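PDB 6I5R: sugar ABC transporter substrate-binding protein, BlMnBP1 from Bifidobacterium animalis subsp. lactis ATCC 27673, which binds mannobiose and probably other manno-oligosaccharides, and probably delivers them to an ABC transporter for uptake. Local coordinates for residues Ala150-Asn155 against Pro304-Val309; Leu282-Val287 against Glu368-Phe373. One frame throughout, in Å; residues are numbered along the deposited sequence.

Contact 1 of 2, residues Ala150-Asn155 against Pro304-Val309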
ATOM      1  N   ALA A 150       7.226  -1.147  -1.750  1.00 19.47           N
ATOM      2  CA  ALA A 150       7.428  -0.721  -0.374  1.00 21.86           C
ATOM      3  C   ALA A 150       8.938  -0.586  -0.195  1.00 22.29           C
ATOM      4  O   ALA A 150       9.696  -1.512  -0.499  1.00 24.06           O
ATOM      5  CB  ALA A 150       6.786  -1.698   0.615  1.00 20.92           C
ATOM      6  N   GLY A 151       9.361   0.579   0.226  1.00 16.39           N
ATOM      7  CA  GLY A 151      10.775   0.888   0.344  1.00 19.16           C
ATOM      8  C   GLY A 151      10.935   1.895   1.428  1.00 22.64           C
ATOM      9  O   GLY A 151      10.140   1.960   2.369  1.00 16.39           O
ATOM     10  N   ILE A 152      11.997   2.687   1.340  1.00 16.39           N
ATOM     11  CA  ILE A 152      12.214   3.738   2.320  1.00 16.39           C
ATOM     12  C   ILE A 152      12.453   5.047   1.591  1.00 16.39           C
ATOM     13  O   ILE A 152      13.316   5.131   0.715  1.00 16.39           O
ATOM     14  CB  ILE A 152      13.378   3.416   3.277  1.00 16.89           C
ATOM     15  CG1 ILE A 152      13.024   2.140   4.075  1.00 19.34           C
ATOM     16  CG2 ILE A 152      13.632   4.606   4.195  1.00 16.39           C
ATOM     17  CD1 ILE A 152      14.018   1.772   5.157  1.00 18.02           C
ATOM     18  N   VAL A 153      11.693   6.063   1.962  1.00 16.39           N
ATOM     19  CA  VAL A 153      11.951   7.413   1.483  1.00 16.39           C
ATOM     20  C   VAL A 153      13.011   8.043   2.369  1.00 16.39           C
ATOM     21  O   VAL A 153      12.916   7.979   3.598  1.00 16.39           O
ATOM     22  CB  VAL A 153      10.664   8.263   1.488  1.00 19.50           C
ATOM     23  CG1 VAL A 153      10.929   9.678   0.905  1.00 16.39           C
ATOM     24  CG2 VAL A 153       9.581   7.585   0.737  1.00 22.45           C
ATOM     25  N   TYR A 154      14.008   8.684   1.751  1.00 16.39           N
ATOM     26  CA  TYR A 154      15.149   9.159   2.515  1.00 16.47           C
ATOM     27  C   TYR A 154      15.646  10.457   1.912  1.00 16.39           C
ATOM     28  O   TYR A 154      15.366  10.782   0.756  1.00 16.39           O
ATOM     29  CB  TYR A 154      16.253   8.095   2.580  1.00 16.40           C
ATOM     30  CG  TYR A 154      17.110   7.918   1.352  1.00 16.39           C
ATOM     31  CD1 TYR A 154      16.676   7.168   0.269  1.00 18.90           C
ATOM     32  CD2 TYR A 154      18.379   8.450   1.311  1.00 21.01           C
ATOM     33  CE1 TYR A 154      17.485   6.988  -0.831  1.00 16.39           C
ATOM     34  CE2 TYR A 154      19.188   8.282   0.235  1.00 19.39           C
ATOM     35  CZ  TYR A 154      18.753   7.576  -0.844  1.00 21.85           C
ATOM     36  OH  TYR A 154      19.635   7.437  -1.922  1.00 17.58           O
ATOM     37  N   ASN A 155      16.317  11.232   2.738  1.00 16.39           N
ATOM     38  CA  ASN A 155      16.865  12.512   2.312  1.00 16.39           C
ATOM     39  C   ASN A 155      18.353  12.327   2.019  1.00 16.39           C
ATOM     40  O   ASN A 155      19.145  12.085   2.934  1.00 16.39           O
ATOM     41  CB  ASN A 155      16.638  13.584   3.371  1.00 16.76           C
ATOM     42  CG  ASN A 155      17.130  14.946   2.911  1.00 17.89           C
ATOM     43  OD1 ASN A 155      18.293  15.089   2.563  1.00 16.39           O
ATOM     44  ND2 ASN A 155      16.234  15.945   2.879  1.00 16.62           N
ATOM     45  N   PRO A 304      15.530   0.565  -1.419  1.00 21.33           N
ATOM     46  CA  PRO A 304      14.923  -0.678  -0.940  1.00 17.38           C
ATOM     47  C   PRO A 304      14.974  -0.742   0.576  1.00 19.44           C
ATOM     48  O   PRO A 304      15.848  -0.153   1.214  1.00 16.39           O
ATOM     49  CB  PRO A 304      15.783  -1.768  -1.594  1.00 22.50           C
ATOM     50  CG  PRO A 304      16.522  -1.058  -2.722  1.00 19.81           C
ATOM     51  CD  PRO A 304      16.743   0.315  -2.230  1.00 23.15           C
ATOM     52  N   PHE A 305      14.017  -1.453   1.154  1.00 16.39           N
ATOM     53  CA  PHE A 305      14.090  -1.753   2.573  1.00 16.39           C
ATOM     54  C   PHE A 305      15.380  -2.524   2.841  1.00 16.39           C
ATOM     55  O   PHE A 305      15.764  -3.384   2.046  1.00 16.39           O
ATOM     56  CB  PHE A 305      12.877  -2.583   3.044  1.00 16.39           C
ATOM     57  CG  PHE A 305      12.760  -2.681   4.567  1.00 16.58           C
ATOM     58  CD1 PHE A 305      13.360  -3.727   5.257  1.00 18.02           C
ATOM     59  CD2 PHE A 305      12.094  -1.715   5.299  1.00 17.91           C
ATOM     60  CE1 PHE A 305      13.297  -3.806   6.629  1.00 18.99           C
ATOM     61  CE2 PHE A 305      12.029  -1.794   6.678  1.00 19.36           C
ATOM     62  CZ  PHE A 305      12.631  -2.850   7.346  1.00 16.39           C
ATOM     63  N   PRO A 306      16.057  -2.258   3.938  1.00 16.39           N
ATOM     64  CA  PRO A 306      17.396  -2.849   4.156  1.00 18.18           C
ATOM     65  C   PRO A 306      17.386  -4.284   4.671  1.00 16.39           C
ATOM     66  O   PRO A 306      17.807  -4.589   5.775  1.00 16.39           O
ATOM     67  CB  PRO A 306      18.020  -1.874   5.163  1.00 19.07           C
ATOM     68  CG  PRO A 306      16.830  -1.343   5.928  1.00 19.18           C
ATOM     69  CD  PRO A 306      15.706  -1.265   4.969  1.00 16.39           C
ATOM     70  N   ILE A 307      16.887  -5.181   3.832  1.00 16.39           N
ATOM     71  CA  ILE A 307      17.048  -6.612   4.027  1.00 16.39           C
ATOM     72  C   ILE A 307      17.641  -7.188   2.754  1.00 17.69           C
ATOM     73  O   ILE A 307      17.256  -6.797   1.648  1.00 16.39           O
ATOM     74  CB  ILE A 307      15.712  -7.309   4.375  1.00 18.16           C
ATOM     75  CG1 ILE A 307      15.319  -6.982   5.828  1.00 16.39           C
ATOM     76  CG2 ILE A 307      15.817  -8.815   4.246  1.00 16.39           C
ATOM     77  CD1 ILE A 307      13.972  -7.526   6.282  1.00 16.96           C
ATOM     78  N   THR A 308      18.613  -8.071   2.925  1.00 16.39           N
ATOM     79  CA  THR A 308      19.220  -8.823   1.838  1.00 16.86           C
ATOM     80  C   THR A 308      18.956 -10.301   2.081  1.00 16.39           C
ATOM     81  O   THR A 308      19.150 -10.806   3.195  1.00 16.39           O
ATOM     82  CB  THR A 308      20.714  -8.539   1.740  1.00 22.90           C
ATOM     83  OG1 THR A 308      20.932  -7.134   1.556  1.00 16.39           O
ATOM     84  CG2 THR A 308      21.333  -9.307   0.575  1.00 20.08           C
ATOM     85  N   VAL A 309      18.479 -10.978   1.049  1.00 16.79           N
ATOM     86  CA  VAL A 309      18.143 -12.396   1.108  1.00 16.39           C
ATOM     87  C   VAL A 309      19.132 -13.138   0.217  1.00 16.39           C
ATOM     88  O   VAL A 309      19.072 -13.010  -1.013  1.00 17.30           O
ATOM     89  CB  VAL A 309      16.694 -12.651   0.664  1.00 17.73           C
ATOM     90  CG1 VAL A 309      16.377 -14.129   0.619  1.00 21.97           C
ATOM     91  CG2 VAL A 309      15.744 -11.953   1.629  1.00 16.39           C
TER

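Contact 2 of 2, residues Leu282-Val287 against Glu368-Phe373. With BMA (beta-D-mannopyranose), chain B.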
ATOM      1  N   LEU A 282       7.913   4.086   3.877  1.00 16.39           N
ATOM      2  CA  LEU A 282       6.672   4.333   3.147  1.00 16.39           C
ATOM      3  C   LEU A 282       6.817   3.768   1.751  1.00 16.39           C
ATOM      4  O   LEU A 282       7.920   3.600   1.253  1.00 16.39           O
ATOM      5  CB  LEU A 282       6.351   5.816   3.048  1.00 18.66           C
ATOM      6  CG  LEU A 282       6.133   6.539   4.367  1.00 16.39           C
ATOM      7  CD1 LEU A 282       6.365   8.033   4.196  1.00 19.73           C
ATOM      8  CD2 LEU A 282       4.744   6.262   4.862  1.00 19.69           C
ATOM      9  N   GLY A 283       5.698   3.508   1.117  1.00 16.39           N
ATOM     10  CA  GLY A 283       5.751   3.026  -0.240  1.00 16.39           C
ATOM     11  C   GLY A 283       6.106   4.136  -1.220  1.00 16.39           C
ATOM     12  O   GLY A 283       6.137   5.315  -0.879  1.00 16.39           O
ATOM     13  N   ALA A 284       6.355   3.713  -2.462  1.00 16.39           N
ATOM     14  CA  ALA A 284       6.850   4.607  -3.506  1.00 16.39           C
ATOM     15  C   ALA A 284       5.892   5.745  -3.813  1.00 16.39           C
ATOM     16  O   ALA A 284       6.319   6.784  -4.328  1.00 16.39           O
ATOM     17  CB  ALA A 284       7.135   3.796  -4.777  1.00 16.39           C
ATOM     18  N   TRP A 285       4.605   5.563  -3.521  1.00 16.39           N
ATOM     19  CA  TRP A 285       3.628   6.627  -3.724  1.00 17.63           C
ATOM     20  C   TRP A 285       3.988   7.891  -2.947  1.00 17.12           C
ATOM     21  O   TRP A 285       3.535   8.983  -3.307  1.00 16.39           O
ATOM     22  CB  TRP A 285       2.229   6.139  -3.316  1.00 16.39           C
ATOM     23  CG  TRP A 285       2.231   5.671  -1.924  1.00 16.39           C
ATOM     24  CD1 TRP A 285       2.383   4.391  -1.492  1.00 16.39           C
ATOM     25  CD2 TRP A 285       2.087   6.478  -0.748  1.00 16.39           C
ATOM     26  NE1 TRP A 285       2.352   4.352  -0.118  1.00 16.39           N
ATOM     27  CE2 TRP A 285       2.184   5.617   0.359  1.00 16.39           C
ATOM     28  CE3 TRP A 285       1.900   7.843  -0.530  1.00 21.75           C
ATOM     29  CZ2 TRP A 285       2.096   6.069   1.656  1.00 16.39           C
ATOM     30  CZ3 TRP A 285       1.826   8.298   0.770  1.00 16.39           C
ATOM     31  CH2 TRP A 285       1.897   7.412   1.842  1.00 16.39           C
ATOM     32  N   ALA A 286       4.823   7.775  -1.915  1.00 16.39           N
ATOM     33  CA  ALA A 286       5.139   8.910  -1.063  1.00 17.73           C
ATOM     34  C   ALA A 286       6.205   9.810  -1.670  1.00 18.37           C
ATOM     35  O   ALA A 286       6.284  10.987  -1.313  1.00 16.39           O
ATOM     36  CB  ALA A 286       5.579   8.409   0.321  1.00 17.55           C
ATOM     37  N   VAL A 287       6.985   9.288  -2.614  1.00 16.39           N
ATOM     38  CA  VAL A 287       8.090  10.073  -3.166  1.00 17.56           C
ATOM     39  C   VAL A 287       7.620  11.384  -3.766  1.00 16.39           C
ATOM     40  O   VAL A 287       8.139  12.444  -3.364  1.00 16.39           O
ATOM     41  CB  VAL A 287       8.882   9.200  -4.183  1.00 17.33           C
ATOM     42  CG1 VAL A 287       9.978  10.013  -4.834  1.00 20.54           C
ATOM     43  CG2 VAL A 287       9.471   7.998  -3.485  1.00 16.87           C
ATOM     44  N   GLU A 368      10.462   7.104 -12.618  1.00 23.41           N
ATOM     45  CA  GLU A 368      11.902   7.363 -12.498  1.00 27.01           C
ATOM     46  C   GLU A 368      12.418   7.136 -11.077  1.00 28.37           C
ATOM     47  O   GLU A 368      13.641   7.131 -10.877  1.00 34.30           O
ATOM     48  CB  GLU A 368      12.252   8.788 -12.979  1.00 25.84           C
ATOM     49  CG  GLU A 368      12.619   8.942 -14.493  1.00 27.82           C
ATOM     50  CD  GLU A 368      13.798   8.068 -14.971  1.00 26.24           C
ATOM     51  OE1 GLU A 368      14.542   7.515 -14.113  1.00 36.21           O
ATOM     52  OE2 GLU A 368      13.989   7.918 -16.214  1.00 36.88           O
ATOM     53  N   THR A 369      11.516   6.914 -10.108  1.00 25.98           N
ATOM     54  CA  THR A 369      11.864   6.593  -8.724  1.00 23.32           C
ATOM     55  C   THR A 369      12.679   5.319  -8.602  1.00 27.46           C
ATOM     56  O   THR A 369      13.315   5.085  -7.558  1.00 25.61           O
ATOM     57  CB  THR A 369      10.579   6.395  -7.908  1.00 24.14           C
ATOM     58  OG1 THR A 369       9.767   7.577  -7.953  1.00 32.20           O
ATOM     59  CG2 THR A 369      10.871   6.008  -6.466  1.00 30.36           C
ATOM     60  N   TYR A 370      12.570   4.454  -9.600  1.00 20.53           N
ATOM     61  CA  TYR A 370      13.253   3.180  -9.622  1.00 25.79           C
ATOM     62  C   TYR A 370      14.581   3.359 -10.322  1.00 24.92           C
ATOM     63  O   TYR A 370      14.776   2.855 -11.447  1.00 38.27           O
ATOM     64  CB  TYR A 370      12.355   2.148 -10.254  1.00 25.95           C
ATOM     65  CG  TYR A 370      11.105   1.949  -9.465  1.00 20.22           C
ATOM     66  CD1 TYR A 370      11.106   1.097  -8.382  1.00 21.74           C
ATOM     67  CD2 TYR A 370       9.936   2.616  -9.787  1.00 24.86           C
ATOM     68  CE1 TYR A 370       9.984   0.894  -7.645  1.00 21.81           C
ATOM     69  CE2 TYR A 370       8.769   2.412  -9.038  1.00 25.76           C
ATOM     70  CZ  TYR A 370       8.817   1.547  -7.959  1.00 21.79           C
ATOM     71  OH  TYR A 370       7.717   1.304  -7.150  1.00 23.28           O
ATOM     72  N   GLU A 371      15.483   4.114  -9.603  1.00 31.68           N
ATOM     73  CA  GLU A 371      16.869   4.131 -10.031  1.00 22.48           C
ATOM     74  C   GLU A 371      17.886   3.671  -9.018  1.00 26.27           C
ATOM     75  O   GLU A 371      18.996   3.239  -9.470  1.00 34.08           O
ATOM     76  CB  GLU A 371      17.213   5.524 -10.570  1.00 29.33           C
ATOM     77  CG  GLU A 371      16.967   6.675  -9.603  1.00 31.99           C
ATOM     78  CD  GLU A 371      17.468   7.990 -10.102  1.00 26.26           C
ATOM     79  OE1 GLU A 371      18.236   7.945 -11.073  1.00 40.78           O
ATOM     80  OE2 GLU A 371      17.076   9.061  -9.547  1.00 33.28           O
ATOM     81  N   THR A 372      17.512   3.659  -7.670  1.00 27.55           N
ATOM     82  CA  THR A 372      18.367   2.886  -6.757  1.00 24.20           C
ATOM     83  C   THR A 372      18.040   1.323  -6.734  1.00 25.03           C
ATOM     84  O   THR A 372      18.444   0.563  -5.790  1.00 27.70           O
ATOM     85  CB  THR A 372      18.294   3.405  -5.338  1.00 24.68           C
ATOM     86  OG1 THR A 372      16.920   3.401  -5.041  1.00 33.44           O
ATOM     87  CG2 THR A 372      18.828   4.867  -5.249  1.00 29.77           C
ATOM     88  N   PHE A 373      17.249   0.881  -7.714  1.00 29.53           N
ATOM     89  CA  PHE A 373      16.617  -0.429  -7.707  1.00 26.24           C
ATOM     90  C   PHE A 373      17.114  -1.290  -8.863  1.00 25.59           C
ATOM     91  O   PHE A 373      16.501  -2.315  -9.186  1.00 23.78           O
ATOM     92  CB  PHE A 373      15.101  -0.242  -7.772  1.00 25.29           C
ATOM     93  CG  PHE A 373      14.476   0.025  -6.448  1.00 25.99           C
ATOM     94  CD1 PHE A 373      14.573   1.272  -5.856  1.00 20.51           C
ATOM     95  CD2 PHE A 373      13.807  -0.971  -5.772  1.00 21.10           C
ATOM     96  CE1 PHE A 373      14.006   1.505  -4.630  1.00 19.56           C
ATOM     97  CE2 PHE A 373      13.258  -0.727  -4.539  1.00 21.67           C
ATOM     98  CZ  PHE A 373      13.362   0.513  -3.981  1.00 20.46           C
TER
HETATM   99  C1  BMA B   2      -2.354   7.653   2.339  1.00 16.39           C
HETATM  100  C2  BMA B   2      -2.996   6.466   3.119  1.00 17.14           C
HETATM  101  C3  BMA B   2      -2.261   5.214   2.754  1.00 18.09           C
HETATM  102  C4  BMA B   2      -2.093   5.080   1.244  1.00 16.39           C
HETATM  103  C5  BMA B   2      -1.428   6.326   0.655  1.00 17.65           C
HETATM  104  C6  BMA B   2      -1.322   6.247  -0.856  1.00 16.39           C
HETATM  105  O2  BMA B   2      -4.333   6.229   2.684  1.00 16.39           O
HETATM  106  O3  BMA B   2      -2.900   4.034   3.252  1.00 16.39           O
HETATM  107  O4  BMA B   2      -1.266   3.972   1.003  1.00 16.39           O
HETATM  108  O5  BMA B   2      -2.255   7.456   0.979  1.00 16.39           O
HETATM  109  O6  BMA B   2      -2.629   6.221  -1.453  1.00 16.39           O
HETATM  110  O   HOH W   1       7.566   6.925  -6.980  1.00 19.59           O

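Contact 1 of 2, residues Ala150-Asn155 against Pro304-Val309
The terminal methyl of I152 presses against the loop just past P304. Its CD1 lies 3.5 Å from P306 CD, a close approach for two carbons, and 4.0 Å from F305 CD2. With CG1 anti to the carbonyl carbon (chi1 -62°) and the chain then extended, I152 carries this methyl away from its own strand to where the proline and phenylalanine meet. The I152 side chain crosses P306 at about a right angle and slants past the F305 ring. F305 has CG anti to the backbone N (chi1 -168°), and P306 CD sits 3.3 Å above one face of the ring, toward its rim, while I307 CG1 lies at the ring edge, in plane. P306 is the centre of an inverse gamma turn closed by I307 N to F305 O at 2.8 Å. Beside it G151 CA comes within 4.1 Å of F305 N, with no side chain between the backbones. The ring of Y206 meets F305, and I152 also touches M303, T279 and V281. All four touching residues are buried. The loop after M303 here runs on beside strand 139-155, to which M303 is still bonded at I152, in the mixed sheet of a bacterial extracellular solute-binding protein fold.

Contact 2 of 2, residues Leu282-Val287 against Glu368-Phe373
The manno-oligosaccharide pocket is backed here by a type I beta turn, G283 to A286, which joins strand 277-283 to helix 286-291; its A284, with V287 of the helix, meets T369 and Y370 on a loop behind, while W285 forms the aromatic platform for the sugar. The turn is closed by A286 N to G283 O at 3.0 Å. Beta-D-mannopyranose lies over one face of W285 in a CH-pi contact, with C6 over the centre of the indole, 3.4 Å from W285 CD2, and C5 over its six-membered ring. CG of W285 stands between the backbone N and the carbonyl carbon (chi1 57°), which folds the indole back over its own turn: A286 CB supports the face opposite the sugar, 3.7 Å above the plane. D320 and N45 hydrogen-bond the same mannose. An alanine in place of W285 would probably leave the C5 and C6 side of the mannose without its aromatic surface and uncover the A286 methyl beneath. On the side of the turn that faces the loop, the CB of A284 approaches Y370 OH at 3.5 Å; that hydroxyl is hydrogen-bonded to T149 OG1, whose residue also shares a backbone bond with A284. T369 CG2 is anti to the backbone N, which turns this methyl to V287 and leaves OG1 anti to the carbonyl carbon (chi1 -59°), near a water. That water donates to A284 O at 2.9 Å; its approach to T369 OG1 is modelled so short that this leg of the bridge is doubtful. V287 and T369 reach toward each other tip to tip, methyl to methyl, CG2 to CG2 at 3.8 Å.

Contacts 1 and 2 have their centres 10 Å apart and both reach one sheet, whose strands 139-155 and 277-283 are neighbours; their segments alternate along the chain. They touch directly at two places. P304 N meets F373 CZ at 3.4 Å, where the end of strand 300-304 rests on the loop of contact 2; V153 CG2 packs on A286 CB at 4.1 Å, under the turn that carries W285. Y302, two residues before P304, is touched by A284, V287 and T369. Contact 2 reaches the sugar through W285, whereas contact 1 lies farther from it, the nearest atoms of G151 and a bound mannose about 12 Å apart, and those of the P306 side chain and a zinc ion about 9 Å.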